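Local coordinates for glutamine amidotransferase domain-containing protein (Streptococcus mutans, PDB 3L7N), which is probably a class I glutamine amidotransferase, which would take ammonia from the side chain of glutamine and pass it to an acceptor substrate, at residues Leu76-Ala81 / Gly98-Ala103; Ile113-Ile118 / Phe216-Met221; Gly140-Asp145 / Ala188-Gln193; Ile166-Phe169 / Gln173-Phe176. One frame throughout, in Å; residues are numbered along the deposited sequence.

Contact 1 of 4, residues Leu76-Ala81 / Gly98-Ala103; sequences LIQKAA and GVAYGA
A100 and Y101, at the Schellman-capped C-terminal end of helix 92-100, lie against I77, Q78 and A81 on one side of helix 70-82. G102, with a phi of 110°, is the C-prime residue of the cap. The chain folds back on the last helical turn there through A103 N to G98 O (3.0 Å) and G102 N to V99 O (3.1 Å). The centre of the packing is the methyl of A100, which I77 and Q78 approach from two sides. CG2 of I77 touches CB of A100 at 3.5 Å; a chi1 of -73° sets CG1 beside the backbone N and leaves CG2 anti to it, facing that methyl. From another side the aliphatic part of the partly exposed Q78 lies alongside, with CG 3.9 Å from CB of A100, so that the start of a polar side chain serves as apolar cover. A turn further along helix 70-82, the methyl of A81 meets the phenol end of Y101, its CB standing 3.9 Å from CZ at an oblique angle to the ring. The two segments bury 208 Å² together, and CB atoms supply much of it. This lets the two helices come near each other, with the CA atoms of Q78 and A100 5.8 Å apart. Beyond the pair, I77 also rests on L51 and A80 on L49, both of strand 48-51, while A100 and V99 reach V74 of helix 70-82 and the Y101 ring meets F169 of strand 166-170.

Contact 2 of 4, residues Ile113-Ile118 / Phe216-Met221; sequences IGNYLI and FDYSSM
N115 and F216 mark the closest backbone approach, their CA atoms still 8.2 Å apart, so strand and helix entrance are joined through side chains with no hydrogen bond between them. Segment 113-118 turns a corner at G114 before running on as strand 115-120; segment 216-221 is a loop that enters helix 219-233. The contact thus joins the mixed beta-sheet of the class I glutamine amidotransferase fold to the capped start of the C-terminal helix. D217 makes that cap: its OD1 accepts from S219 N at 2.8 Å, in a nearly straight bond. On the strand side N115 alone makes the contact, and three residues surround its amide. F216 stacks on it with a tilt, ring and amide planes 28° apart, and OD1 rides 3.4 Å above the F216 ring plane toward the rim. CB of N115 completes the cover as a CH-pi contact 4.1 Å from the F216 centroid, almost over the ring centre. With chi1 at -177°, CG of F216 is trans to its backbone N, and the ring reaches out toward the strand. Y218 stands much steeper to the same amide, planes 70° apart, and M221 brings its methyl CE to 3.8 Å from CG of N115. The hydroxyl of Y218 is bonded to M213 O, which ties the ring to helix 210-214. The two aromatic rings also support each other: CD2 of F216 sits 3.9 Å above the centre of the Y218 ring, while SD of M221 lies in the plane of that ring, at its edge.

Contact 3 of 4, residues Gly140-Asp145 / Ala188-Gln193; sequences GHWHGD and AALIAQ
W142 presses the face of its six-membered ring onto L190, the tight part of this contact. CB of L190 lies 3.7 Å from the ring centroid, 14° off the normal, a CH-pi contact in which the methylene sits over the ring, displaced toward the rim. The two side chains run past each other in opposite directions, so the base of L190 meets the far end of the indole, CB to CH2 being 3.7 Å. A chi1 of -84° in L190 keeps its CG beside the backbone N, and CD1 passes back along the indole to lie 4.1 Å from CE3 of W142. W142 belongs to a classic beta bulge: with H143 it faces E112 of strand 106-113, near the end of strand 136-143 and just before the chain turns at G144. Of residues 140-145 the indole of W142 makes the contact with helix 184-193, spanning a backbone separation of 8.8 Å between the CA atoms of W142 and L190. Packing thins toward I191, whose CB points away from the strand: its backbone N lies 3.9 Å from CH2 of W142, but its side chain touches loosely, CG1 standing 4.2 Å from the same CH2, and leans instead on A210 and Q214 at helix 210-214. Further round the helix, A192 and Q193 are turned to solvent. The polar side of the indole is held separately, since NE1 of W142 donates to OE1 of E194, the residue just after the helix. The same ring also touches M213, while the buried L190 rests on F182.

Contact 4 of 4, residues Ile166-Phe169 / Gln173-Phe176; sequences IIKF and QYAF
I166-F169 and Q173-F176 form an antiparallel beta hairpin within the large mixed sheet, their axes 4.8 Å apart with 159° between their N-to-C directions. In the backbone, I167 and A175 are a hydrogen-bonded pair, N of I167 donating to O of A175 and N of A175 to O of I167, both at 3.0 Å. Nearer the turn, F169 N reaches Q173 O at 3.0 Å. The flanking pairs, I166 with F176 and K168 with Y174, are non-hydrogen-bonded; at the first of them, CA of I166 adds a CA-H...O contact to A175 O. Apolar contacts form on both faces of the sheet. On the face of I166, K168, Y174 and F176, CD1 of I166 runs beside the F176 ring, 3.6 Å from CE1. A175, on the face of I167, has its CB at the edge of the F169 ring, 3.5 Å from CE2. K168 makes a CH-pi contact: its CG, trans to the backbone N (chi1 176°), rides over one face of the Y174 ring, 4.2 Å from the centroid. The polar bond lies at the end of the same side chain, which carries its ammonium group past the ring to the phenol oxygen. There NZ of K168 donates to OH of Y174 at 2.9 Å, and the same hydroxyl is hydrogen-bonded to OD2 of D127.

In the fold
Contacts 2 and 4 are buried, contact 3 is partly buried and contact 1 lies at the surface. Only contact 4 joins strands by main-chain hydrogen bonds; the others hang on side chains, small methyls between helices in contact 1, a flat amide among rings and a thioether in contact 2, and one indole face in contact 3. Contacts 2 and 3 start from neighbouring strands, 115-120 and 136-143, of the same sheet, and touch directly, G114 N probably bonding to H141 O. Contact 1 meets contact 4 where Y101 packs on Q173 and F169, and contact 4 touches contact 2 through I166 and I118. The centres of contacts 1 and 2 are about 28 Å apart, on opposite sides of the chain's centre.

Contact 1 of 4, residues Leu76-Ala81 / Gly98-Ala103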
loop_
_atom_site.group_PDB
_atom_site.type_symbol
_atom_site.label_atom_id
_atom_site.label_comp_id
_atom_site.label_asym_id
_atom_site.label_seq_id
_atom_site.Cartn_x
_atom_site.Cartn_y
_atom_site.Cartn_z
ATOM N N LEU A 76 0.896 -13.259 10.189
ATOM C CA LEU A 76 -0.469 -13.351 9.618
ATOM C C LEU A 76 -0.362 -13.367 8.060
ATOM O O LEU A 76 -1.006 -14.222 7.376
ATOM C CB LEU A 76 -1.369 -12.216 10.132
ATOM C CG LEU A 76 -2.627 -12.004 9.360
ATOM C CD1 LEU A 76 -3.660 -12.989 9.718
ATOM C CD2 LEU A 76 -3.130 -10.640 9.586
ATOM N N ILE A 77 0.530 -12.500 7.495
ATOM C CA ILE A 77 0.802 -12.556 6.029
ATOM C C ILE A 77 1.295 -13.985 5.585
ATOM O O ILE A 77 0.774 -14.571 4.642
ATOM C CB ILE A 77 1.769 -11.524 5.581
ATOM C CG1 ILE A 77 1.139 -10.156 5.574
ATOM C CG2 ILE A 77 2.218 -11.815 4.179
ATOM C CD1 ILE A 77 2.098 -9.104 5.917
ATOM N N GLN A 78 2.248 -14.538 6.301
ATOM C CA GLN A 78 2.764 -15.802 5.931
ATOM C C GLN A 78 1.719 -16.887 5.960
ATOM O O GLN A 78 1.680 -17.743 5.023
ATOM C CB GLN A 78 3.896 -16.165 6.811
ATOM C CG GLN A 78 5.034 -15.336 6.648
ATOM C CD GLN A 78 5.965 -15.524 7.708
ATOM O OE1 GLN A 78 7.090 -15.137 7.613
ATOM N NE2 GLN A 78 5.521 -16.147 8.768
ATOM N N LYS A 79 0.878 -16.916 7.053
ATOM C CA LYS A 79 -0.266 -17.881 7.116
ATOM C C LYS A 79 -1.144 -17.667 5.949
ATOM O O LYS A 79 -1.560 -18.614 5.291
ATOM C CB LYS A 79 -1.074 -17.746 8.423
ATOM C CG LYS A 79 -0.199 -18.015 9.772
ATOM C CD LYS A 79 -1.118 -18.278 11.068
ATOM C CE LYS A 79 -2.026 -19.654 10.944
ATOM N NZ LYS A 79 -3.461 -19.536 11.603
ATOM N N ALA A 80 -1.402 -16.421 5.623
ATOM C CA ALA A 80 -2.327 -16.154 4.565
ATOM C C ALA A 80 -1.760 -16.692 3.200
ATOM O O ALA A 80 -2.406 -17.480 2.516
ATOM C CB ALA A 80 -2.661 -14.616 4.498
ATOM N N ALA A 81 -0.522 -16.286 2.879
ATOM C CA ALA A 81 0.208 -16.762 1.656
ATOM C C ALA A 81 0.220 -18.290 1.567
ATOM O O ALA A 81 -0.027 -18.865 0.499
ATOM C CB ALA A 81 1.646 -16.222 1.648
ATOM N N GLY A 98 7.212 -7.730 2.210
ATOM C CA GLY A 98 8.572 -8.003 1.910
ATOM C C GLY A 98 9.211 -8.886 2.981
ATOM O O GLY A 98 9.828 -9.970 2.662
ATOM N N VAL A 99 9.070 -8.453 4.253
ATOM C CA VAL A 99 9.631 -9.167 5.361
ATOM C C VAL A 99 9.048 -10.522 5.397
ATOM O O VAL A 99 9.744 -11.460 5.567
ATOM C CB VAL A 99 9.385 -8.446 6.688
ATOM C CG1 VAL A 99 9.911 -9.241 7.832
ATOM C CG2 VAL A 99 10.033 -7.126 6.670
ATOM N N ALA A 100 7.744 -10.635 5.175
ATOM C CA ALA A 100 7.091 -11.938 5.310
ATOM C C ALA A 100 7.699 -12.936 4.339
ATOM O O ALA A 100 7.774 -14.101 4.626
ATOM C CB ALA A 100 5.630 -11.826 5.092
ATOM N N TYR A 101 8.137 -12.428 3.185
ATOM C CA TYR A 101 8.648 -13.248 2.047
ATOM C C TYR A 101 10.194 -13.342 2.015
ATOM O O TYR A 101 10.759 -13.831 1.023
ATOM C CB TYR A 101 8.173 -12.664 0.734
ATOM C CG TYR A 101 6.789 -13.115 0.363
ATOM C CD1 TYR A 101 6.586 -14.358 -0.202
ATOM C CD2 TYR A 101 5.646 -12.307 0.628
ATOM C CE1 TYR A 101 5.289 -14.807 -0.580
ATOM C CE2 TYR A 101 4.364 -12.735 0.244
ATOM C CZ TYR A 101 4.209 -14.010 -0.358
ATOM O OH TYR A 101 2.993 -14.480 -0.714
ATOM N N GLY A 102 10.866 -12.850 3.089
ATOM C CA GLY A 102 12.215 -13.152 3.341
ATOM C C GLY A 102 13.155 -11.996 3.156
ATOM O O GLY A 102 14.318 -12.136 3.377
ATOM N N ALA A 103 12.677 -10.826 2.798
ATOM C CA ALA A 103 13.566 -9.689 2.608
ATOM C C ALA A 103 13.273 -8.522 3.502
ATOM O O ALA A 103 12.186 -8.070 3.553
ATOM C CB ALA A 103 13.484 -9.245 1.238
#

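Contact 2 of 4, residues Ile113-Ile118 / Phe216-Met221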
loop_
_atom_site.group_PDB
_atom_site.type_symbol
_atom_site.label_atom_id
_atom_site.label_comp_id
_atom_site.label_asym_id
_atom_site.label_seq_id
_atom_site.Cartn_x
_atom_site.Cartn_y
_atom_site.Cartn_z
ATOM N N ILE A 113 6.205 12.347 -1.790
ATOM C CA ILE A 113 4.983 12.798 -1.142
ATOM C C ILE A 113 4.236 13.644 -2.149
ATOM O O ILE A 113 4.580 14.769 -2.363
ATOM C CB ILE A 113 5.312 13.688 0.083
ATOM C CG1 ILE A 113 6.029 12.886 1.174
ATOM C CG2 ILE A 113 4.094 14.345 0.574
ATOM C CD1 ILE A 113 6.119 13.597 2.488
ATOM N N GLY A 114 3.286 13.071 -2.830
ATOM C CA GLY A 114 2.583 13.799 -3.800
ATOM C C GLY A 114 2.212 12.924 -4.900
ATOM O O GLY A 114 2.292 11.748 -4.777
ATOM N N ASN A 115 1.800 13.495 -6.015
ATOM C CA ASN A 115 1.373 12.680 -7.133
ATOM C C ASN A 115 2.397 12.652 -8.260
ATOM O O ASN A 115 2.627 13.653 -8.908
ATOM C CB ASN A 115 -0.011 13.114 -7.635
ATOM C CG ASN A 115 -1.049 13.077 -6.555
ATOM O OD1 ASN A 115 -1.552 14.097 -6.156
ATOM N ND2 ASN A 115 -1.333 11.884 -6.037
ATOM N N TYR A 116 3.062 11.491 -8.426
ATOM C CA TYR A 116 4.121 11.335 -9.433
ATOM C C TYR A 116 3.891 10.145 -10.366
ATOM O O TYR A 116 3.071 9.259 -10.086
ATOM C CB TYR A 116 5.471 11.269 -8.789
ATOM C CG TYR A 116 5.831 12.513 -8.028
ATOM C CD1 TYR A 116 6.295 13.656 -8.692
ATOM C CD2 TYR A 116 5.731 12.554 -6.648
ATOM C CE1 TYR A 116 6.633 14.794 -7.991
ATOM C CE2 TYR A 116 6.110 13.678 -5.933
ATOM C CZ TYR A 116 6.534 14.802 -6.605
ATOM O OH TYR A 116 6.848 15.945 -5.891
ATOM N N LEU A 117 4.518 10.195 -11.533
ATOM C CA LEU A 117 4.463 9.078 -12.434
ATOM C C LEU A 117 5.121 7.901 -11.801
ATOM O O LEU A 117 6.139 8.029 -11.138
ATOM C CB LEU A 117 5.160 9.400 -13.772
ATOM C CG LEU A 117 4.409 10.196 -14.848
ATOM C CD1 LEU A 117 5.439 10.780 -15.849
ATOM C CD2 LEU A 117 3.326 9.330 -15.599
ATOM N N ILE A 118 4.494 6.770 -11.943
ATOM C CA ILE A 118 5.173 5.500 -11.871
ATOM C C ILE A 118 5.156 4.964 -13.300
ATOM O O ILE A 118 4.352 5.462 -14.151
ATOM C CB ILE A 118 4.416 4.471 -10.897
ATOM C CG1 ILE A 118 2.966 4.299 -11.329
ATOM C CG2 ILE A 118 4.515 4.939 -9.402
ATOM C CD1 ILE A 118 2.445 2.961 -11.153
ATOM N N PHE A 216 -5.676 18.309 -6.627
ATOM C CA PHE A 216 -5.405 17.342 -7.694
ATOM C C PHE A 216 -6.645 16.439 -7.928
ATOM O O PHE A 216 -7.475 16.318 -7.062
ATOM C CB PHE A 216 -4.138 16.510 -7.341
ATOM C CG PHE A 216 -3.741 15.556 -8.390
ATOM C CD1 PHE A 216 -2.812 15.910 -9.353
ATOM C CD2 PHE A 216 -4.335 14.259 -8.456
ATOM C CE1 PHE A 216 -2.469 14.962 -10.446
ATOM C CE2 PHE A 216 -3.994 13.309 -9.503
ATOM C CZ PHE A 216 -3.076 13.659 -10.482
ATOM N N ASP A 217 -6.800 15.892 -9.120
ATOM C CA ASP A 217 -7.946 15.037 -9.372
ATOM C C ASP A 217 -7.582 13.529 -9.329
ATOM O O ASP A 217 -6.877 13.007 -10.252
ATOM C CB ASP A 217 -8.597 15.367 -10.699
ATOM C CG ASP A 217 -9.791 14.407 -11.037
ATOM O OD1 ASP A 217 -9.899 13.337 -10.431
ATOM O OD2 ASP A 217 -10.606 14.734 -11.895
ATOM N N TYR A 218 -8.163 12.800 -8.335
ATOM C CA TYR A 218 -7.751 11.435 -8.047
ATOM C C TYR A 218 -8.520 10.367 -8.760
ATOM O O TYR A 218 -8.286 9.205 -8.521
ATOM C CB TYR A 218 -7.765 11.169 -6.552
ATOM C CG TYR A 218 -6.775 11.943 -5.811
ATOM C CD1 TYR A 218 -5.475 11.460 -5.651
ATOM C CD2 TYR A 218 -7.102 13.209 -5.254
ATOM C CE1 TYR A 218 -4.471 12.217 -4.941
ATOM C CE2 TYR A 218 -6.147 13.964 -4.527
ATOM C CZ TYR A 218 -4.813 13.468 -4.402
ATOM O OH TYR A 218 -3.835 14.220 -3.760
ATOM N N SER A 219 -9.409 10.718 -9.650
ATOM C CA SER A 219 -10.326 9.692 -10.203
ATOM C C SER A 219 -9.640 8.678 -11.104
ATOM O O SER A 219 -10.195 7.561 -11.352
ATOM C CB SER A 219 -11.553 10.318 -10.940
ATOM O OG SER A 219 -11.314 11.686 -11.324
ATOM N N SER A 220 -8.482 9.044 -11.664
ATOM C CA SER A 220 -7.829 8.149 -12.607
ATOM C C SER A 220 -7.057 7.081 -11.927
ATOM O O SER A 220 -7.157 5.914 -12.315
ATOM C CB SER A 220 -6.959 8.903 -13.563
ATOM O OG SER A 220 -7.748 9.813 -14.281
ATOM N N MET A 221 -6.292 7.447 -10.877
ATOM C CA MET A 221 -5.703 6.408 -9.992
ATOM C C MET A 221 -6.724 5.461 -9.354
ATOM O O MET A 221 -6.571 4.262 -9.484
ATOM C CB MET A 221 -4.720 6.941 -8.970
ATOM C CG MET A 221 -4.920 8.248 -8.554
ATOM S SD MET A 221 -4.011 8.452 -7.057
ATOM C CE MET A 221 -3.097 9.938 -7.379
#

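Contact 3 of 4, residues Gly140-Asp145 / Ala188-Gln193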
loop_
_atom_site.group_PDB
_atom_site.type_symbol
_atom_site.label_atom_id
_atom_site.label_comp_id
_atom_site.label_asym_id
_atom_site.label_seq_id
_atom_site.Cartn_x
_atom_site.Cartn_y
_atom_site.Cartn_z
ATOM N N GLY A 140 -0.480 8.384 -6.345
ATOM C CA GLY A 140 -0.094 9.033 -5.075
ATOM C C GLY A 140 1.140 8.403 -4.410
ATOM O O GLY A 140 1.449 7.252 -4.646
ATOM N N HIS A 141 1.829 9.170 -3.580
ATOM C CA HIS A 141 3.009 8.678 -2.894
ATOM C C HIS A 141 3.048 9.301 -1.572
ATOM O O HIS A 141 2.732 10.485 -1.444
ATOM C CB HIS A 141 4.312 9.064 -3.659
ATOM C CG HIS A 141 4.408 8.465 -5.000
ATOM N ND1 HIS A 141 3.817 9.035 -6.108
ATOM C CD2 HIS A 141 4.924 7.292 -5.409
ATOM C CE1 HIS A 141 3.955 8.227 -7.145
ATOM N NE2 HIS A 141 4.627 7.158 -6.746
ATOM N N TRP A 142 3.471 8.530 -0.553
ATOM C CA TRP A 142 3.738 9.094 0.770
ATOM C C TRP A 142 4.732 8.263 1.627
ATOM O O TRP A 142 4.369 7.808 2.694
ATOM C CB TRP A 142 2.440 9.303 1.541
ATOM C CG TRP A 142 2.504 10.445 2.471
ATOM C CD1 TRP A 142 3.245 10.529 3.625
ATOM C CD2 TRP A 142 1.798 11.704 2.346
ATOM N NE1 TRP A 142 3.065 11.787 4.213
ATOM C CE2 TRP A 142 2.182 12.516 3.450
ATOM C CE3 TRP A 142 0.864 12.209 1.425
ATOM C CZ2 TRP A 142 1.643 13.784 3.667
ATOM C CZ3 TRP A 142 0.374 13.481 1.613
ATOM C CH2 TRP A 142 0.760 14.257 2.733
ATOM N N HIS A 143 6.007 8.181 1.211
ATOM C CA HIS A 143 6.965 7.309 1.932
ATOM C C HIS A 143 8.342 7.841 2.063
ATOM O O HIS A 143 8.733 8.753 1.386
ATOM C CB HIS A 143 7.060 5.986 1.272
ATOM C CG HIS A 143 7.686 6.043 -0.071
ATOM N ND1 HIS A 143 7.126 6.739 -1.118
ATOM C CD2 HIS A 143 8.825 5.496 -0.548
ATOM C CE1 HIS A 143 7.871 6.589 -2.197
ATOM N NE2 HIS A 143 8.905 5.832 -1.881
ATOM N N GLY A 144 9.096 7.196 2.931
ATOM C CA GLY A 144 10.500 7.429 3.068
ATOM C C GLY A 144 11.245 6.139 2.882
ATOM O O GLY A 144 12.435 6.148 2.561
ATOM N N ASP A 145 10.525 5.008 3.043
ATOM C CA ASP A 145 11.107 3.669 2.903
ATOM C C ASP A 145 10.470 2.910 1.724
ATOM O O ASP A 145 9.637 3.462 1.004
ATOM C CB ASP A 145 10.930 2.891 4.172
ATOM C CG ASP A 145 11.802 3.375 5.262
ATOM O OD1 ASP A 145 12.699 4.191 5.005
ATOM O OD2 ASP A 145 11.589 2.967 6.405
ATOM N N ALA A 188 -6.304 15.200 2.612
ATOM C CA ALA A 188 -6.527 16.175 3.705
ATOM C C ALA A 188 -5.988 15.651 5.006
ATOM O O ALA A 188 -5.242 16.377 5.736
ATOM C CB ALA A 188 -7.982 16.485 3.839
ATOM N N ALA A 189 -6.337 14.384 5.345
ATOM C CA ALA A 189 -5.987 13.861 6.697
ATOM C C ALA A 189 -4.460 13.683 6.823
ATOM O O ALA A 189 -3.854 13.978 7.916
ATOM C CB ALA A 189 -6.745 12.566 7.024
ATOM N N LEU A 190 -3.818 13.309 5.688
ATOM C CA LEU A 190 -2.370 13.118 5.666
ATOM C C LEU A 190 -1.655 14.418 5.840
ATOM O O LEU A 190 -0.734 14.534 6.701
ATOM C CB LEU A 190 -1.911 12.389 4.388
ATOM C CG LEU A 190 -2.049 10.856 4.536
ATOM C CD1 LEU A 190 -2.159 10.137 3.217
ATOM C CD2 LEU A 190 -0.962 10.295 5.409
ATOM N N ILE A 191 -2.119 15.446 5.127
ATOM C CA ILE A 191 -1.550 16.805 5.298
ATOM C C ILE A 191 -1.636 17.278 6.743
ATOM O O ILE A 191 -0.706 17.879 7.242
ATOM C CB ILE A 191 -2.208 17.833 4.341
ATOM C CG1 ILE A 191 -1.813 17.530 2.897
ATOM C CG2 ILE A 191 -1.844 19.288 4.746
ATOM C CD1 ILE A 191 -2.748 18.075 1.897
ATOM N N ALA A 192 -2.755 16.954 7.422
ATOM C CA ALA A 192 -2.985 17.390 8.802
ATOM C C ALA A 192 -2.026 16.750 9.718
ATOM O O ALA A 192 -1.663 17.313 10.710
ATOM C CB ALA A 192 -4.386 17.090 9.219
ATOM N N GLN A 193 -1.600 15.533 9.382
ATOM C CA GLN A 193 -0.589 14.802 10.215
ATOM C C GLN A 193 0.887 15.232 9.948
ATOM O O GLN A 193 1.742 15.084 10.815
ATOM C CB GLN A 193 -0.748 13.267 10.093
ATOM C CG GLN A 193 -0.231 12.518 11.338
ATOM C CD GLN A 193 -1.060 12.885 12.691
ATOM O OE1 GLN A 193 -2.173 13.482 12.639
ATOM N NE2 GLN A 193 -0.510 12.500 13.845
#

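Contact 4 of 4, residues Ile166-Phe169 / Gln173-Phe176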
loop_
_atom_site.group_PDB
_atom_site.type_symbol
_atom_site.label_atom_id
_atom_site.label_comp_id
_atom_site.label_asym_id
_atom_site.label_seq_id
_atom_site.Cartn_x
_atom_site.Cartn_y
_atom_site.Cartn_z
ATOM N N ILE A 166 5.587 -1.271 -7.315
ATOM C CA ILE A 166 4.651 -2.343 -7.296
ATOM C C ILE A 166 5.460 -3.624 -7.419
ATOM O O ILE A 166 6.481 -3.647 -8.146
ATOM C CB ILE A 166 3.778 -2.272 -8.448
ATOM C CG1 ILE A 166 2.918 -1.008 -8.401
ATOM C CG2 ILE A 166 2.933 -3.479 -8.521
ATOM C CD1 ILE A 166 1.947 -0.907 -9.586
ATOM N N ILE A 167 5.087 -4.673 -6.644
ATOM C CA ILE A 167 5.892 -5.912 -6.573
ATOM C C ILE A 167 4.962 -7.093 -6.565
ATOM O O ILE A 167 3.915 -7.041 -5.944
ATOM C CB ILE A 167 6.782 -5.955 -5.329
ATOM C CG1 ILE A 167 7.768 -4.826 -5.332
ATOM C CG2 ILE A 167 7.507 -7.366 -5.182
ATOM C CD1 ILE A 167 8.605 -4.789 -4.047
ATOM N N LYS A 168 5.296 -8.133 -7.313
ATOM C CA LYS A 168 4.551 -9.311 -7.253
ATOM C C LYS A 168 5.354 -10.314 -6.540
ATOM O O LYS A 168 6.406 -10.785 -7.064
ATOM C CB LYS A 168 4.226 -9.801 -8.593
ATOM C CG LYS A 168 3.489 -11.140 -8.575
ATOM C CD LYS A 168 3.269 -11.655 -10.000
ATOM C CE LYS A 168 2.451 -12.912 -10.059
ATOM N NZ LYS A 168 1.382 -12.763 -11.202
ATOM N N PHE A 169 4.901 -10.639 -5.312
ATOM C CA PHE A 169 5.502 -11.647 -4.435
ATOM C C PHE A 169 4.999 -13.041 -4.743
ATOM O O PHE A 169 5.656 -14.026 -4.410
ATOM C CB PHE A 169 5.163 -11.330 -2.982
ATOM C CG PHE A 169 5.888 -10.159 -2.439
ATOM C CD1 PHE A 169 7.191 -10.294 -1.957
ATOM C CD2 PHE A 169 5.285 -8.903 -2.403
ATOM C CE1 PHE A 169 7.913 -9.167 -1.455
ATOM C CE2 PHE A 169 5.982 -7.768 -1.899
ATOM C CZ PHE A 169 7.298 -7.909 -1.427
ATOM N N GLN A 173 -0.520 -12.300 -4.776
ATOM C CA GLN A 173 -0.039 -11.590 -3.601
ATOM C C GLN A 173 0.819 -10.442 -4.081
ATOM O O GLN A 173 1.953 -10.664 -4.531
ATOM C CB GLN A 173 0.810 -12.513 -2.697
ATOM C CG GLN A 173 0.071 -13.644 -1.983
ATOM C CD GLN A 173 -0.280 -14.801 -2.905
ATOM O OE1 GLN A 173 0.332 -14.982 -3.937
ATOM N NE2 GLN A 173 -1.333 -15.511 -2.584
ATOM N N TYR A 174 0.251 -9.203 -4.031
ATOM C CA TYR A 174 0.839 -7.987 -4.677
ATOM C C TYR A 174 1.104 -6.948 -3.616
ATOM O O TYR A 174 0.501 -6.984 -2.576
ATOM C CB TYR A 174 -0.127 -7.430 -5.670
ATOM C CG TYR A 174 -0.095 -8.129 -6.957
ATOM C CD1 TYR A 174 0.510 -7.532 -8.106
ATOM C CD2 TYR A 174 -0.600 -9.445 -7.077
ATOM C CE1 TYR A 174 0.560 -8.239 -9.364
ATOM C CE2 TYR A 174 -0.530 -10.159 -8.330
ATOM C CZ TYR A 174 0.041 -9.544 -9.443
ATOM O OH TYR A 174 0.083 -10.229 -10.591
ATOM N N ALA A 175 2.001 -6.018 -3.885
ATOM C CA ALA A 175 2.335 -4.971 -2.931
ATOM C C ALA A 175 2.454 -3.666 -3.678
ATOM O O ALA A 175 2.974 -3.646 -4.747
ATOM C CB ALA A 175 3.583 -5.276 -2.266
ATOM N N PHE A 176 1.874 -2.592 -3.141
ATOM C CA PHE A 176 1.985 -1.260 -3.733
ATOM C C PHE A 176 2.665 -0.395 -2.741
ATOM O O PHE A 176 2.166 -0.215 -1.617
ATOM C CB PHE A 176 0.590 -0.685 -4.041
ATOM C CG PHE A 176 -0.128 -1.387 -5.172
ATOM C CD1 PHE A 176 -0.265 -0.784 -6.392
ATOM C CD2 PHE A 176 -0.654 -2.644 -5.008
ATOM C CE1 PHE A 176 -0.982 -1.456 -7.487
ATOM C CE2 PHE A 176 -1.345 -3.313 -6.074
ATOM C CZ PHE A 176 -1.490 -2.712 -7.297
#